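Local coordinates for protein alpha-14 giardin (Giardia lamblia, PDB 3CHJ) that binds calcium and probably phosphatidylserine as an annexin, and may form a calcium-regulated structural link between the phospholipid bilayer and the underlying axoneme, at residues Tyr287-Phe291 against Asp292-Ala296. Sequence-based numbering, arbitrary orientation.
Sequences YGQAF and DERCA
A290 and F291 open helix 291-298 through their carbonyls: A290 O accepts a nearly straight bond from R294 N at 3.2 Å and a weak one from E293 N, while F291 O takes C295 N at 2.9 Å. Q289, just before the N-cap residue A290, lies across the first turn. Its chain runs out extended, chi1 at 179° setting CG opposite the backbone N, which carries the amide to both E293 and R294. Q289 NE2 donates to E293 OE2 over 2.8 Å, arriving from above the carboxylate plane, 39° out of it, with the two flat groups almost perpendicular. The other carboxylate oxygen, E293 OE1, accepts from a water that also takes the N-H of A290, so E293 holds the Q289 amide directly and the N-cap residue through solvent. On the other branch of the amide, Q289 OE1 sits 3.4 Å from R294 CD, and a second water bridges it to R294 NH1 at the edge of the guanidinium, whose stronger partner is E298. F291, by contrast, turns into the protein. Its ring meets Y283 and F255 edge-to-face and touches I307, while C295 CB lies 4.3 Å from F291 CE2 and C295 SG stands obliquely to the ring. D292 OD1, salt-bridged to K280, lies at the ring edge, 3.6 Å from F291 CD2. Past G288, which leaves helix 279-287 with positive phi, the next helix of the fourth annexin repeat follows an alanine N-cap, whose N-H E293 reaches through water where a capping box would bind it directly.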
ATOM      1  N   TYR A 287      10.052   3.840 -15.172  1.00 15.00           N
ATOM      2  CA  TYR A 287      10.437   5.250 -14.990  1.00 15.75           C
ATOM      3  C   TYR A 287      11.820   5.598 -15.537  1.00 15.62           C
ATOM      4  O   TYR A 287      12.185   6.779 -15.557  1.00 16.39           O
ATOM      5  CB  TYR A 287      10.306   5.700 -13.510  1.00 15.60           C
ATOM      6  CG  TYR A 287       8.900   5.462 -13.033  1.00 16.21           C
ATOM      7  CD1 TYR A 287       8.612   4.430 -12.141  1.00 15.02           C
ATOM      8  CD2 TYR A 287       7.848   6.217 -13.543  1.00 18.67           C
ATOM      9  CE1 TYR A 287       7.288   4.169 -11.746  1.00 16.98           C
ATOM     10  CE2 TYR A 287       6.545   5.974 -13.162  1.00 19.29           C
ATOM     11  CZ  TYR A 287       6.267   4.958 -12.271  1.00 19.65           C
ATOM     12  OH  TYR A 287       4.948   4.737 -11.925  1.00 23.19           O
ATOM     13  N   GLY A 288      12.576   4.587 -15.971  1.00 15.67           N
ATOM     14  CA  GLY A 288      13.895   4.831 -16.594  1.00 17.91           C
ATOM     15  C   GLY A 288      15.068   5.109 -15.667  1.00 19.29           C
ATOM     16  O   GLY A 288      16.233   4.943 -16.047  1.00 20.84           O
ATOM     17  N   GLN A 289      14.770   5.523 -14.444  1.00 19.61           N
ATOM     18  CA  GLN A 289      15.782   5.798 -13.435  1.00 19.30           C
ATOM     19  C   GLN A 289      15.764   4.677 -12.391  1.00 18.56           C
ATOM     20  O   GLN A 289      14.692   4.195 -12.017  1.00 18.67           O
ATOM     21  CB  GLN A 289      15.485   7.148 -12.773  1.00 19.41           C
ATOM     22  CG  GLN A 289      16.474   7.547 -11.671  1.00 21.14           C
ATOM     23  CD  GLN A 289      16.191   8.909 -11.079  1.00 20.53           C
ATOM     24  OE1 GLN A 289      15.042   9.313 -10.911  1.00 23.60           O
ATOM     25  NE2 GLN A 289      17.256   9.622 -10.727  1.00 23.42           N
ATOM     26  N   ALA A 290      16.939   4.277 -11.908  1.00 18.08           N
ATOM     27  CA  ALA A 290      17.024   3.324 -10.788  1.00 16.84           C
ATOM     28  C   ALA A 290      16.359   3.886  -9.546  1.00 16.52           C
ATOM     29  O   ALA A 290      16.528   5.055  -9.216  1.00 16.21           O
ATOM     30  CB  ALA A 290      18.492   2.984 -10.469  1.00 17.82           C
ATOM     31  N   PHE A 291      15.618   3.033  -8.850  1.00 15.55           N
ATOM     32  CA  PHE A 291      14.985   3.400  -7.580  1.00 15.24           C
ATOM     33  C   PHE A 291      15.979   4.014  -6.613  1.00 15.56           C
ATOM     34  O   PHE A 291      15.692   5.055  -6.000  1.00 15.50           O
ATOM     35  CB  PHE A 291      14.363   2.145  -6.949  1.00 14.12           C
ATOM     36  CG  PHE A 291      13.657   2.396  -5.626  1.00 13.72           C
ATOM     37  CD1 PHE A 291      12.288   2.639  -5.591  1.00 15.27           C
ATOM     38  CD2 PHE A 291      14.368   2.361  -4.422  1.00 13.73           C
ATOM     39  CE1 PHE A 291      11.642   2.861  -4.379  1.00 15.52           C
ATOM     40  CE2 PHE A 291      13.730   2.591  -3.209  1.00 14.78           C
ATOM     41  CZ  PHE A 291      12.369   2.845  -3.182  1.00 15.40           C
ATOM     42  N   ASP A 292      17.145   3.376  -6.478  1.00 16.44           N
ATOM     43  CA  ASP A 292      18.126   3.852  -5.499  1.00 17.50           C
ATOM     44  C   ASP A 292      18.610   5.251  -5.847  1.00 18.69           C
ATOM     45  O   ASP A 292      18.916   6.040  -4.955  1.00 19.12           O
ATOM     46  CB  ASP A 292      19.305   2.876  -5.370  1.00 17.31           C
ATOM     47  CG  ASP A 292      18.942   1.592  -4.632  1.00 19.45           C
ATOM     48  OD1 ASP A 292      17.820   1.480  -4.071  1.00 17.44           O
ATOM     49  OD2 ASP A 292      19.793   0.670  -4.628  1.00 21.38           O
ATOM     50  N   GLU A 293      18.670   5.563  -7.143  1.00 20.06           N
ATOM     51  CA  GLU A 293      19.129   6.882  -7.570  1.00 22.76           C
ATOM     52  C   GLU A 293      18.106   7.960  -7.241  1.00 22.10           C
ATOM     53  O   GLU A 293      18.463   9.041  -6.773  1.00 23.06           O
ATOM     54  CB  GLU A 293      19.454   6.868  -9.061  1.00 22.67           C
ATOM     55  CG  GLU A 293      20.037   8.163  -9.591  1.00 26.19           C
ATOM     56  CD  GLU A 293      20.246   8.126 -11.097  1.00 26.74           C
ATOM     57  OE1 GLU A 293      20.889   7.167 -11.591  1.00 32.76           O
ATOM     58  OE2 GLU A 293      19.760   9.051 -11.775  1.00 31.13           O
ATOM     59  N   ARG A 294      16.826   7.669  -7.475  1.00 21.44           N
ATOM     60  CA  ARG A 294      15.764   8.578  -7.065  1.00 21.22           C
ATOM     61  C   ARG A 294      15.750   8.765  -5.544  1.00 21.11           C
ATOM     62  O   ARG A 294      15.653   9.879  -5.043  1.00 20.28           O
ATOM     63  CB  ARG A 294      14.392   8.102  -7.573  1.00 20.95           C
ATOM     64  CG  ARG A 294      13.268   9.100  -7.312  1.00 22.81           C
ATOM     65  CD  ARG A 294      13.457  10.395  -8.126  1.00 24.80           C
ATOM     66  NE  ARG A 294      12.443  11.394  -7.807  1.00 28.13           N
ATOM     67  CZ  ARG A 294      11.238  11.431  -8.368  1.00 28.75           C
ATOM     68  NH1 ARG A 294      10.899  10.529  -9.282  1.00 30.56           N
ATOM     69  NH2 ARG A 294      10.374  12.370  -8.018  1.00 28.73           N
ATOM     70  N   CYS A 295      15.875   7.665  -4.816  1.00 22.05           N
ATOM     71  CA  CYS A 295      15.903   7.714  -3.359  1.00 22.59           C
ATOM     72  C   CYS A 295      17.078   8.563  -2.841  1.00 23.33           C
ATOM     73  O   CYS A 295      16.908   9.338  -1.890  1.00 23.69           O
ATOM     74  CB  CYS A 295      15.951   6.291  -2.802  1.00 23.28           C
ATOM     75  SG  CYS A 295      15.482   6.169  -1.065  1.00 25.28           S
ATOM     76  N   ALA A 296      18.242   8.425  -3.481  1.00 23.47           N
ATOM     77  CA  ALA A 296      19.444   9.190  -3.119  1.00 24.43           C
ATOM     78  C   ALA A 296      19.223  10.686  -3.294  1.00 24.75           C
ATOM     79  O   ALA A 296      19.648  11.491  -2.453  1.00 25.30           O
ATOM     80  CB  ALA A 296      20.631   8.739  -3.947  1.00 24.38           C
TER
HETATM   81  O   HOH W   1      12.525   8.473 -10.971  1.00 21.13           O
HETATM   82  O   HOH W   2      19.390   5.374 -13.000  1.00 27.92           O